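Local atomic coordinates of putative periplasmic protein (Wolinella succinogenes, PDB entry 3KN3), a protein that probably serves as a periplasmic substrate-binding protein, possibly for a transporter such as an ABC-type tungstate system, and has been seen to bind glutathione. Residues K64-Y69 with I76-V81; S102-F107 with K135-K140; T158-E163 with I177-N182; D226-V229 with M233-E236. All coordinates share one frame; numbering follows the deposited sequence.

Interaction 1 of 4, residues K64-Y69 with I76-V81; sequences KVELEY and IDRTPV. With ACY (acetic acid), chain F.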
loop_
_atom_site.group_PDB
_atom_site.type_symbol
_atom_site.label_atom_id
_atom_site.label_comp_id
_atom_site.label_asym_id
_atom_site.label_seq_id
_atom_site.Cartn_x
_atom_site.Cartn_y
_atom_site.Cartn_z
ATOM N N LYS A 64 0.807 -10.642 -4.436
ATOM C CA LYS A 64 1.294 -12.005 -4.639
ATOM C C LYS A 64 0.240 -13.021 -4.208
ATOM O O LYS A 64 -0.332 -13.736 -5.039
ATOM C CB LYS A 64 2.593 -12.241 -3.858
ATOM C CG LYS A 64 3.772 -11.350 -4.283
ATOM C CD LYS A 64 5.072 -11.734 -3.554
ATOM C CE LYS A 64 6.299 -11.022 -4.142
ATOM N NZ LYS A 64 7.592 -11.514 -3.570
ATOM N N VAL A 65 -0.024 -13.063 -2.904
ATOM C CA VAL A 65 -0.940 -14.044 -2.340
ATOM C C VAL A 65 -2.396 -13.784 -2.687
ATOM O O VAL A 65 -3.175 -14.728 -2.777
ATOM C CB VAL A 65 -0.793 -14.170 -0.807
ATOM C CG1 VAL A 65 0.397 -15.056 -0.461
ATOM C CG2 VAL A 65 -0.667 -12.804 -0.173
ATOM N N GLU A 66 -2.767 -12.518 -2.874
ATOM C CA GLU A 66 -4.122 -12.200 -3.311
ATOM C C GLU A 66 -4.446 -13.015 -4.554
ATOM O O GLU A 66 -5.519 -13.613 -4.670
ATOM C CB GLU A 66 -4.262 -10.713 -3.626
ATOM C CG GLU A 66 -4.095 -9.797 -2.433
ATOM C CD GLU A 66 -4.142 -8.343 -2.838
ATOM O OE1 GLU A 66 -4.628 -8.082 -3.959
ATOM O OE2 GLU A 66 -3.694 -7.470 -2.055
ATOM N N LEU A 67 -3.491 -13.057 -5.478
ATOM C CA LEU A 67 -3.679 -13.781 -6.731
ATOM C C LEU A 67 -3.759 -15.302 -6.523
ATOM O O LEU A 67 -4.598 -15.969 -7.117
ATOM C CB LEU A 67 -2.595 -13.394 -7.739
ATOM C CG LEU A 67 -2.504 -11.886 -8.009
ATOM C CD1 LEU A 67 -2.028 -11.619 -9.434
ATOM C CD2 LEU A 67 -3.834 -11.167 -7.761
ATOM N N GLU A 68 -2.887 -15.830 -5.670
ATOM C CA GLU A 68 -2.977 -17.216 -5.218
ATOM C C GLU A 68 -4.376 -17.510 -4.730
ATOM O O GLU A 68 -4.994 -18.509 -5.104
ATOM C CB GLU A 68 -2.053 -17.420 -4.025
ATOM C CG GLU A 68 -0.620 -17.140 -4.301
ATOM C CD GLU A 68 0.132 -18.409 -4.536
ATOM O OE1 GLU A 68 1.313 -18.329 -4.938
ATOM O OE2 GLU A 68 -0.469 -19.488 -4.317
ATOM N N TYR A 69 -4.840 -16.626 -3.852
ATOM C CA TYR A 69 -6.120 -16.745 -3.186
ATOM C C TYR A 69 -7.245 -16.938 -4.193
ATOM O O TYR A 69 -8.005 -17.899 -4.098
ATOM C CB TYR A 69 -6.368 -15.480 -2.371
ATOM C CG TYR A 69 -7.344 -15.620 -1.228
ATOM C CD1 TYR A 69 -7.057 -16.439 -0.146
ATOM C CD2 TYR A 69 -8.535 -14.895 -1.211
ATOM C CE1 TYR A 69 -7.924 -16.552 0.910
ATOM C CE2 TYR A 69 -9.410 -15.001 -0.169
ATOM C CZ TYR A 69 -9.104 -15.834 0.897
ATOM O OH TYR A 69 -9.968 -15.949 1.959
ATOM N N ILE A 76 -13.255 -14.215 -4.651
ATOM C CA ILE A 76 -13.671 -13.781 -5.979
ATOM C C ILE A 76 -13.851 -12.275 -5.969
ATOM O O ILE A 76 -13.840 -11.653 -4.908
ATOM C CB ILE A 76 -14.993 -14.421 -6.391
ATOM C CG1 ILE A 76 -16.113 -14.006 -5.440
ATOM C CG2 ILE A 76 -14.876 -15.942 -6.432
ATOM C CD1 ILE A 76 -17.475 -14.602 -5.819
ATOM N N ASP A 77 -13.989 -11.694 -7.157
ATOM C CA ASP A 77 -14.318 -10.274 -7.325
ATOM C C ASP A 77 -13.253 -9.343 -6.768
ATOM O O ASP A 77 -13.553 -8.263 -6.254
ATOM C CB ASP A 77 -15.686 -9.961 -6.720
ATOM C CG ASP A 77 -16.805 -10.738 -7.387
ATOM O OD1 ASP A 77 -17.862 -10.937 -6.752
ATOM O OD2 ASP A 77 -16.627 -11.166 -8.545
ATOM N N ARG A 78 -12.004 -9.771 -6.889
ATOM C CA ARG A 78 -10.859 -8.972 -6.464
ATOM C C ARG A 78 -10.975 -7.546 -7.018
ATOM O O ARG A 78 -11.146 -7.346 -8.214
ATOM C CB ARG A 78 -9.564 -9.682 -6.886
ATOM C CG ARG A 78 -8.409 -8.787 -7.264
ATOM C CD ARG A 78 -7.580 -8.368 -6.068
ATOM N NE ARG A 78 -6.164 -8.661 -6.272
ATOM C CZ ARG A 78 -5.306 -7.837 -6.864
ATOM N NH1 ARG A 78 -5.709 -6.657 -7.324
ATOM N NH2 ARG A 78 -4.042 -8.197 -6.998
ATOM N N THR A 79 -10.900 -6.566 -6.128
ATOM C CA THR A 79 -11.234 -5.182 -6.436
ATOM C C THR A 79 -10.269 -4.234 -5.712
ATOM O O THR A 79 -10.291 -4.140 -4.491
ATOM C CB THR A 79 -12.691 -4.876 -5.977
ATOM O OG1 THR A 79 -13.626 -5.626 -6.767
ATOM C CG2 THR A 79 -13.012 -3.382 -6.052
ATOM N N PRO A 80 -9.403 -3.530 -6.462
ATOM C CA PRO A 80 -8.418 -2.655 -5.816
ATOM C C PRO A 80 -8.974 -1.316 -5.344
ATOM O O PRO A 80 -9.823 -0.718 -6.008
ATOM C CB PRO A 80 -7.385 -2.419 -6.918
ATOM C CG PRO A 80 -7.612 -3.515 -7.907
ATOM C CD PRO A 80 -9.089 -3.736 -7.883
ATOM N N VAL A 81 -8.483 -0.862 -4.193
ATOM C CA VAL A 81 -8.755 0.482 -3.709
ATOM C C VAL A 81 -7.422 1.199 -3.573
ATOM O O VAL A 81 -6.546 0.765 -2.836
ATOM C CB VAL A 81 -9.450 0.471 -2.339
ATOM C CG1 VAL A 81 -9.646 1.903 -1.820
ATOM C CG2 VAL A 81 -10.764 -0.291 -2.412
HETATM C C ACY F . -3.796 -3.953 -9.184
HETATM O O ACY F . -4.283 -3.109 -9.978
HETATM O OXT ACY F . -3.744 -5.183 -9.414
HETATM C CH3 ACY F . -3.245 -3.479 -7.870
#
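The carboxylate of Glu66 and the guanidinium of Arg78 meet almost at a right angle, their planes 78° apart. Glu66 OE1 lies over one face of the guanidinium, 2.8 Å from Arg78 NE. It sits well out of that plane, and no N-H of Arg78 points at it, which makes this salt bridge an attraction of charges. The exact position of OE1 is doubtful because it crowds another atom of the model, and the short distance should be read accordingly. Ser204 OG is its hydrogen-bond partner, subject to the same doubt, and OE2 accepts from the backbone N of Ala62; the two would limit rotation of the carboxylate. The side chain of Glu66 also comes near the glutathione-binding residues His61 and Tyr203.

Leu67, one residue on, brings its CD2 branch obliquely to within 3.1 Å of Arg78 NH2. Arg78 reaches this place by bending at chi2 (86°) and again at chi3. Near the guanidinium plane, NH1 donates to OXT of an acetate at 3.2 Å with an N-H...O angle of 158°; the acetate probably comes from the crystallisation liquor, and its O also comes within 3.9 Å of Pro80 CG.

The contact thus joins helix 63-72 to the start of strand 78-82, reached after the short strand 75-76. Strand 78-82 pairs antiparallel with strand 202-208, whose Met206 is touched by both Glu66 and Arg78.

Interaction 2 of 4, residues S102-F107 with K135-K140; sequences SVAEAF and KEALGK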
loop_
_atom_site.group_PDB
_atom_site.type_symbol
_atom_site.label_atom_id
_atom_site.label_comp_id
_atom_site.label_asym_id
_atom_site.label_seq_id
_atom_site.Cartn_x
_atom_site.Cartn_y
_atom_site.Cartn_z
ATOM N N SER A 102 10.220 10.742 -14.959
ATOM C CA SER A 102 9.527 9.548 -14.499
ATOM C C SER A 102 10.389 8.857 -13.415
ATOM O O SER A 102 11.559 9.189 -13.242
ATOM C CB SER A 102 9.326 8.601 -15.674
ATOM O OG SER A 102 10.585 8.153 -16.159
ATOM N N VAL A 103 9.821 7.883 -12.717
ATOM C CA VAL A 103 10.580 7.102 -11.745
ATOM C C VAL A 103 11.653 6.309 -12.451
ATOM O O VAL A 103 12.781 6.200 -11.974
ATOM C CB VAL A 103 9.698 6.119 -10.952
ATOM C CG1 VAL A 103 10.542 5.340 -9.978
ATOM C CG2 VAL A 103 8.655 6.870 -10.204
ATOM N N ALA A 104 11.311 5.759 -13.605
ATOM C CA ALA A 104 12.309 5.008 -14.338
ATOM C C ALA A 104 13.516 5.900 -14.682
ATOM O O ALA A 104 14.660 5.481 -14.508
ATOM C CB ALA A 104 11.707 4.366 -15.558
ATOM N N GLU A 105 13.264 7.127 -15.144
ATOM C CA GLU A 105 14.350 8.038 -15.521
ATOM C C GLU A 105 15.189 8.435 -14.317
ATOM O O GLU A 105 16.413 8.509 -14.408
ATOM C CB GLU A 105 13.823 9.303 -16.222
ATOM C CG GLU A 105 13.280 9.054 -17.634
ATOM C CD GLU A 105 12.540 10.259 -18.230
ATOM O OE1 GLU A 105 11.854 11.002 -17.496
ATOM O OE2 GLU A 105 12.652 10.462 -19.448
ATOM N N ALA A 106 14.518 8.696 -13.197
ATOM C CA ALA A 106 15.197 9.047 -11.962
ATOM C C ALA A 106 16.060 7.892 -11.441
ATOM O O ALA A 106 17.209 8.100 -11.080
ATOM C CB ALA A 106 14.202 9.471 -10.923
ATOM N N PHE A 107 15.508 6.684 -11.403
ATOM C CA PHE A 107 16.279 5.536 -10.949
ATOM C C PHE A 107 17.515 5.274 -11.816
ATOM O O PHE A 107 18.595 5.009 -11.286
ATOM C CB PHE A 107 15.415 4.282 -10.821
ATOM C CG PHE A 107 14.622 4.225 -9.549
ATOM C CD1 PHE A 107 14.257 5.396 -8.894
ATOM C CD2 PHE A 107 14.211 3.008 -9.025
ATOM C CE1 PHE A 107 13.519 5.353 -7.741
ATOM C CE2 PHE A 107 13.447 2.952 -7.872
ATOM C CZ PHE A 107 13.116 4.123 -7.215
ATOM N N LYS A 135 12.960 -3.211 -10.620
ATOM C CA LYS A 135 12.786 -4.188 -11.680
ATOM C C LYS A 135 12.165 -3.543 -12.924
ATOM O O LYS A 135 12.669 -3.715 -14.031
ATOM C CB LYS A 135 11.904 -5.324 -11.168
ATOM C CG LYS A 135 12.083 -6.640 -11.864
ATOM C CD LYS A 135 11.933 -7.759 -10.847
ATOM C CE LYS A 135 10.735 -7.521 -9.921
ATOM N NZ LYS A 135 10.659 -8.541 -8.824
ATOM N N GLU A 136 11.081 -2.788 -12.726
ATOM C CA GLU A 136 10.431 -2.071 -13.822
ATOM C C GLU A 136 11.357 -1.023 -14.432
ATOM O O GLU A 136 11.335 -0.790 -15.638
ATOM C CB GLU A 136 9.139 -1.392 -13.355
ATOM C CG GLU A 136 8.007 -2.337 -12.957
ATOM C CD GLU A 136 6.692 -1.599 -12.661
ATOM O OE1 GLU A 136 6.380 -0.614 -13.373
ATOM O OE2 GLU A 136 5.966 -2.010 -11.721
ATOM N N ALA A 137 12.182 -0.399 -13.597
ATOM C CA ALA A 137 12.989 0.725 -14.045
ATOM C C ALA A 137 14.281 0.299 -14.728
ATOM O O ALA A 137 14.663 0.871 -15.752
ATOM C CB ALA A 137 13.291 1.666 -12.871
ATOM N N LEU A 138 14.966 -0.691 -14.162
ATOM C CA LEU A 138 16.256 -1.101 -14.710
ATOM C C LEU A 138 16.211 -2.491 -15.312
ATOM O O LEU A 138 17.151 -2.905 -15.981
ATOM C CB LEU A 138 17.355 -1.070 -13.635
ATOM C CG LEU A 138 17.635 0.219 -12.870
ATOM C CD1 LEU A 138 18.865 0.038 -11.997
ATOM C CD2 LEU A 138 17.816 1.384 -13.817
ATOM N N GLY A 139 15.139 -3.226 -15.043
ATOM C CA GLY A 139 15.100 -4.638 -15.380
ATOM C C GLY A 139 15.867 -5.522 -14.399
ATOM O O GLY A 139 16.003 -6.725 -14.611
ATOM N N LYS A 140 16.366 -4.926 -13.319
ATOM C CA LYS A 140 17.077 -5.672 -12.282
ATOM C C LYS A 140 17.087 -4.908 -10.960
ATOM O O LYS A 140 17.003 -3.678 -10.935
ATOM C CB LYS A 140 18.511 -5.954 -12.704
ATOM C CG LYS A 140 19.322 -4.696 -12.906
ATOM C CD LYS A 140 20.801 -4.984 -12.844
ATOM C CE LYS A 140 21.615 -3.699 -12.949
ATOM N NZ LYS A 140 21.271 -2.731 -11.869
#
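Ala137 CB presses into the surface of helix 103-113 between Ala104 and Phe107, 3.8 Å from Ala104 CA and 3.9 Å from Phe107 CB. Ala104 and Ala137 come together with their CA atoms only 4.3 Å apart, an approach that small side chains on both helices permit. The two methyl groups lie 4.1 Å from each other, and no hydrogen bond links the two segments, which makes the contact wholly apolar.

Phe107 starts toward Ala137, but with CG beside its own backbone N (chi1 -81°) the ring swings off, leaving CB as the principal point of touch. Val103 CG1, one helical turn earlier, lies 3.7 Å above the ring plane, offset toward the rim. Leu138 adds a looser contact, its CD2 branch reaching back toward the backbone of Phe107.

Each segment also holds a helix end. Ser102 and Glu105 form a capping box: Glu105 N donates to Ser102 OG at 3.0 Å, and Ser102 N returns a bond to Glu105 OE1 at the same length. Helix 125-138 finishes at Leu138, after which Gly139 has a positive phi (78°); a side chain there would press on the preceding carbonyl O, which calls for glycine.

Beyond the segments, Lys108 NZ bonds to Ala137 O, and Lys140 makes a salt bridge with Glu111, both partners belonging to helix 103-113. Both helices belong to the periplasmic binding protein lobe with the five-stranded sheet: Val103 and Ala106 rest on Leu193 of its strand 190-193, and Phe107 meets Val133 and Trp134 of helix 125-138.

Interaction 3 of 4, residues T158-E163 with I177-N182; sequences TINIAE and IKYESN
Tyr179 reaches across to helix 155-164 and meets Ile159 and Asn160, one over a face of its ring, the other at the edge. Ile159 CG2 stands over the face in a CH-pi contact, 3.8 Å from the ring centroid and 16° off the normal, nearest to the CD1 and CE1 rim. Asn160 OD1 instead comes to the edge close to the ring plane, 3.1 Å from Tyr179 CE1, with the amide turned well out of parallel to the ring.

The two helices are successive ones joined through strand 168-172, a helix-strand-helix passage whose strand belongs to the five-stranded sheet of one lobe of the periplasmic binding protein fold. Their short segments lie 12.0 Å apart at a crossing angle of -62°, a wide spacing that the long tyrosine bridges, with CG anti to the backbone N (chi1 179°) directing the ring toward helix 155-164. At the far end of the ring, the aliphatic part of Glu163 meets the phenol, CG lying 3.7 Å from Tyr179 OH. Ile159 also packs on Thr171 of the connecting strand, and the Tyr179 ring stacks with that of His183, whose ND1 is hydrogen-bonded to Tyr179 O.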
loop_
_atom_site.group_PDB
_atom_site.type_symbol
_atom_site.label_atom_id
_atom_site.label_comp_id
_atom_site.label_asym_id
_atom_site.label_seq_id
_atom_site.Cartn_x
_atom_site.Cartn_y
_atom_site.Cartn_z
ATOM N N THR A 158 14.672 3.456 8.478
ATOM C CA THR A 158 15.369 3.526 7.197
ATOM C C THR A 158 15.287 4.929 6.584
ATOM O O THR A 158 16.163 5.334 5.831
ATOM C CB THR A 158 14.941 2.416 6.184
ATOM O OG1 THR A 158 14.155 2.981 5.140
ATOM C CG2 THR A 158 14.169 1.319 6.840
ATOM N N ILE A 159 14.256 5.686 6.925
ATOM C CA ILE A 159 14.235 7.098 6.556
ATOM C C ILE A 159 15.364 7.842 7.278
ATOM O O ILE A 159 16.057 8.682 6.701
ATOM C CB ILE A 159 12.882 7.762 6.876
ATOM C CG1 ILE A 159 11.760 7.122 6.055
ATOM C CG2 ILE A 159 12.944 9.243 6.587
ATOM C CD1 ILE A 159 10.434 7.807 6.195
ATOM N N ASN A 160 15.562 7.531 8.547
ATOM C CA ASN A 160 16.633 8.193 9.283
ATOM C C ASN A 160 18.016 7.829 8.752
ATOM O O ASN A 160 18.916 8.671 8.701
ATOM C CB ASN A 160 16.522 7.930 10.785
ATOM C CG ASN A 160 15.337 8.657 11.410
ATOM O OD1 ASN A 160 15.071 9.826 11.092
ATOM N ND2 ASN A 160 14.616 7.966 12.295
ATOM N N ILE A 161 18.178 6.579 8.342
ATOM C CA ILE A 161 19.431 6.170 7.742
ATOM C C ILE A 161 19.658 6.931 6.444
ATOM O O ILE A 161 20.765 7.418 6.215
ATOM C CB ILE A 161 19.459 4.666 7.493
ATOM C CG1 ILE A 161 19.598 3.911 8.821
ATOM C CG2 ILE A 161 20.594 4.303 6.577
ATOM C CD1 ILE A 161 19.220 2.443 8.708
ATOM N N ALA A 162 18.620 7.045 5.603
ATOM C CA ALA A 162 18.760 7.771 4.339
ATOM C C ALA A 162 19.171 9.211 4.603
ATOM O O ALA A 162 20.017 9.768 3.909
ATOM C CB ALA A 162 17.454 7.721 3.476
ATOM N N GLU A 163 18.555 9.810 5.609
ATOM C CA GLU A 163 18.862 11.181 5.977
ATOM C C GLU A 163 20.312 11.258 6.479
ATOM O O GLU A 163 21.065 12.159 6.108
ATOM C CB GLU A 163 17.870 11.665 7.040
ATOM C CG GLU A 163 17.850 13.163 7.279
ATOM C CD GLU A 163 18.985 13.658 8.180
ATOM O OE1 GLU A 163 19.331 12.967 9.170
ATOM O OE2 GLU A 163 19.516 14.757 7.893
ATOM N N ILE A 177 4.471 11.604 6.352
ATOM C CA ILE A 177 3.716 12.597 7.104
ATOM C C ILE A 177 4.052 12.542 8.591
ATOM O O ILE A 177 4.311 13.571 9.216
ATOM C CB ILE A 177 2.220 12.411 6.912
ATOM C CG1 ILE A 177 1.783 13.160 5.654
ATOM C CG2 ILE A 177 1.485 12.940 8.130
ATOM C CD1 ILE A 177 0.769 12.418 4.813
ATOM N N LYS A 178 4.053 11.334 9.147
ATOM C CA LYS A 178 4.471 11.118 10.524
ATOM C C LYS A 178 5.895 11.625 10.726
ATOM O O LYS A 178 6.138 12.446 11.603
ATOM C CB LYS A 178 4.352 9.640 10.901
ATOM C CG LYS A 178 2.958 9.070 10.660
ATOM C CD LYS A 178 2.878 7.580 10.988
ATOM C CE LYS A 178 1.550 6.974 10.525
ATOM N NZ LYS A 178 1.459 5.500 10.771
ATOM N N TYR A 179 6.829 11.154 9.905
ATOM C CA TYR A 179 8.200 11.650 9.977
ATOM C C TYR A 179 8.226 13.184 9.989
ATOM O O TYR A 179 9.031 13.791 10.693
ATOM C CB TYR A 179 9.066 11.102 8.825
ATOM C CG TYR A 179 10.513 11.604 8.830
ATOM C CD1 TYR A 179 11.499 10.944 9.559
ATOM C CD2 TYR A 179 10.890 12.741 8.108
ATOM C CE1 TYR A 179 12.821 11.398 9.571
ATOM C CE2 TYR A 179 12.214 13.205 8.116
ATOM C CZ TYR A 179 13.174 12.526 8.845
ATOM O OH TYR A 179 14.487 12.969 8.869
ATOM N N GLU A 180 7.338 13.804 9.219
ATOM C CA GLU A 180 7.335 15.257 9.076
ATOM C C GLU A 180 6.872 15.970 10.345
ATOM O O GLU A 180 7.392 17.032 10.700
ATOM C CB GLU A 180 6.454 15.682 7.902
ATOM C CG GLU A 180 7.204 15.955 6.609
ATOM C CD GLU A 180 6.296 16.494 5.509
ATOM O OE1 GLU A 180 5.095 16.142 5.493
ATOM O OE2 GLU A 180 6.785 17.272 4.661
ATOM N N SER A 181 5.880 15.390 11.014
ATOM C CA SER A 181 5.366 15.964 12.244
ATOM C C SER A 181 6.454 15.953 13.309
ATOM O O SER A 181 6.450 16.780 14.216
ATOM C CB SER A 181 4.141 15.193 12.721
ATOM O OG SER A 181 4.439 13.820 12.871
ATOM N N ASN A 182 7.391 15.020 13.187
ATOM C CA ASN A 182 8.534 14.954 14.094
ATOM C C ASN A 182 9.494 16.108 13.888
ATOM O O ASN A 182 9.883 16.779 14.833
ATOM C CB ASN A 182 9.299 13.648 13.900
ATOM C CG ASN A 182 8.424 12.435 14.067
ATOM O OD1 ASN A 182 7.433 12.477 14.797
ATOM N ND2 ASN A 182 8.779 11.341 13.391
#

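Interaction 4 of 4, residues D226-V229 with M233-E236; sequences DWIV and MQAE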
loop_
_atom_site.group_PDB
_atom_site.type_symbol
_atom_site.label_atom_id
_atom_site.label_comp_id
_atom_site.label_asym_id
_atom_site.label_seq_id
_atom_site.Cartn_x
_atom_site.Cartn_y
_atom_site.Cartn_z
ATOM N N ASP A 226 -19.568 -3.120 -5.080
ATOM C CA ASP A 226 -20.151 -2.273 -6.114
ATOM C C ASP A 226 -20.107 -0.806 -5.671
ATOM O O ASP A 226 -19.834 0.092 -6.462
ATOM C CB ASP A 226 -21.587 -2.696 -6.430
ATOM C CG ASP A 226 -21.672 -4.055 -7.126
ATOM O OD1 ASP A 226 -20.634 -4.565 -7.596
ATOM O OD2 ASP A 226 -22.795 -4.609 -7.211
ATOM N N TRP A 227 -20.360 -0.571 -4.390
ATOM C CA TRP A 227 -20.339 0.786 -3.848
ATOM C C TRP A 227 -18.954 1.413 -4.046
ATOM O O TRP A 227 -18.825 2.516 -4.575
ATOM C CB TRP A 227 -20.735 0.738 -2.374
ATOM C CG TRP A 227 -20.648 2.023 -1.631
ATOM C CD1 TRP A 227 -21.531 3.056 -1.684
ATOM C CD2 TRP A 227 -19.643 2.403 -0.687
ATOM N NE1 TRP A 227 -21.128 4.067 -0.856
ATOM C CE2 TRP A 227 -19.971 3.689 -0.226
ATOM C CE3 TRP A 227 -18.491 1.781 -0.194
ATOM C CZ2 TRP A 227 -19.187 4.373 0.717
ATOM C CZ3 TRP A 227 -17.711 2.465 0.736
ATOM C CH2 TRP A 227 -18.064 3.746 1.178
ATOM N N ILE A 228 -17.924 0.680 -3.644
ATOM C CA ILE A 228 -16.539 1.103 -3.794
ATOM C C ILE A 228 -16.180 1.396 -5.260
ATOM O O ILE A 228 -15.552 2.391 -5.597
ATOM C CB ILE A 228 -15.626 -0.017 -3.293
ATOM C CG1 ILE A 228 -15.621 -0.051 -1.761
ATOM C CG2 ILE A 228 -14.234 0.134 -3.871
ATOM C CD1 ILE A 228 -14.743 0.996 -1.130
ATOM N N VAL A 229 -16.611 0.510 -6.132
ATOM C CA VAL A 229 -16.287 0.591 -7.536
ATOM C C VAL A 229 -17.079 1.695 -8.254
ATOM O O VAL A 229 -16.671 2.162 -9.317
ATOM C CB VAL A 229 -16.550 -0.787 -8.155
ATOM C CG1 VAL A 229 -17.418 -0.685 -9.375
ATOM C CG2 VAL A 229 -15.240 -1.524 -8.396
HETATM N N MSE A 233 -17.847 7.005 -5.679
HETATM C CA MSE A 233 -16.842 6.603 -4.701
HETATM C C MSE A 233 -15.446 6.484 -5.307
HETATM O O MSE A 233 -14.451 6.765 -4.646
HETATM C CB MSE A 233 -17.252 5.296 -4.013
HETATM C CG MSE A 233 -18.458 5.457 -3.100
HETATM SE SE MSE A 233 -18.118 6.806 -1.719
HETATM C CE MSE A 233 -19.935 7.133 -1.113
ATOM N N GLN A 234 -15.373 6.053 -6.557
ATOM C CA GLN A 234 -14.122 6.148 -7.295
ATOM C C GLN A 234 -13.594 7.582 -7.207
ATOM O O GLN A 234 -12.507 7.826 -6.682
ATOM C CB GLN A 234 -14.324 5.720 -8.753
ATOM C CG GLN A 234 -14.363 4.209 -8.925
ATOM C CD GLN A 234 -13.141 3.541 -8.310
ATOM O OE1 GLN A 234 -12.030 3.662 -8.828
ATOM N NE2 GLN A 234 -13.338 2.845 -7.197
ATOM N N ALA A 235 -14.389 8.532 -7.689
ATOM C CA ALA A 235 -14.019 9.945 -7.635
ATOM C C ALA A 235 -13.836 10.450 -6.200
ATOM O O ALA A 235 -12.977 11.285 -5.925
ATOM C CB ALA A 235 -15.056 10.786 -8.363
ATOM N N GLU A 236 -14.650 9.944 -5.286
ATOM C CA GLU A 236 -14.569 10.375 -3.903
ATOM C C GLU A 236 -13.259 9.922 -3.287
ATOM O O GLU A 236 -12.587 10.691 -2.610
ATOM C CB GLU A 236 -15.748 9.811 -3.121
ATOM C CG GLU A 236 -15.962 10.449 -1.773
ATOM C CD GLU A 236 -17.413 10.355 -1.319
ATOM O OE1 GLU A 236 -18.316 10.666 -2.136
ATOM O OE2 GLU A 236 -17.643 9.973 -0.145
#
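Met233, present as selenomethionine, lies against the indole of Trp227 in a Met-aromatic contact that joins helices 218-229 and 231-238, two consecutive helices near the C-terminal end of the periplasmic binding protein fold. CG sits over the face of the five-membered ring, 3.8 Å from its centroid and 17° off the normal. The bend at chi2 (-58°) turns SE obliquely toward the six-membered ring, 4.3 Å from that centroid, and CE drops past the rim beside CZ2 and NE1, 3.3 Å from Trp227 NE1. At its base, Met233 CB is 3.2 Å from Trp227 O, which brings the side chain in close against the last turn of the preceding helix.

The indole is itself positioned from outside the pair. Its NE1 donates to Asp31 OD1 of helix 20-32, and the ring also meets Tyr28 at a steep angle. Ser230 OG, in the short link between the helices, is hydrogen-bonded to Trp227 O. Ile228, turned from Met233, packs on Leu24 and on Val81 of strand 78-82.

Gln234 supplies the polar tie between the helices. Its chain also bends at chi2, putting CG 3.1 Å from Val229 O and carrying the amide back to the helix end, where NE2 donates to Ile228 O at 2.8 Å with an N-H...O angle of 158°, the carbonyl oxygen lying in the Gln234 amide plane.

In the fold
Interactions 1 and 4 belong to the lobe built on the six-stranded sheet, interactions 2 and 3 to the lobe built on the five-stranded one. In the first lobe the centres are 18 Å apart and the contacts touch, Thr79 CG2 meeting Val229 CG2 at 3.7 Å. In the second they stand 24 Å apart without touching. Between lobes the centres are 26 to 32 Å apart. The contacts follow in series along the chain, which leaves the first lobe after interaction 1, forms interactions 2 and 3, and returns for interaction 4. Such a two-lobed layout is consistent with a ligand held between lobes, the glutathione-binding residues His61 and Arg120 lying close to interactions 1 and 3 respectively.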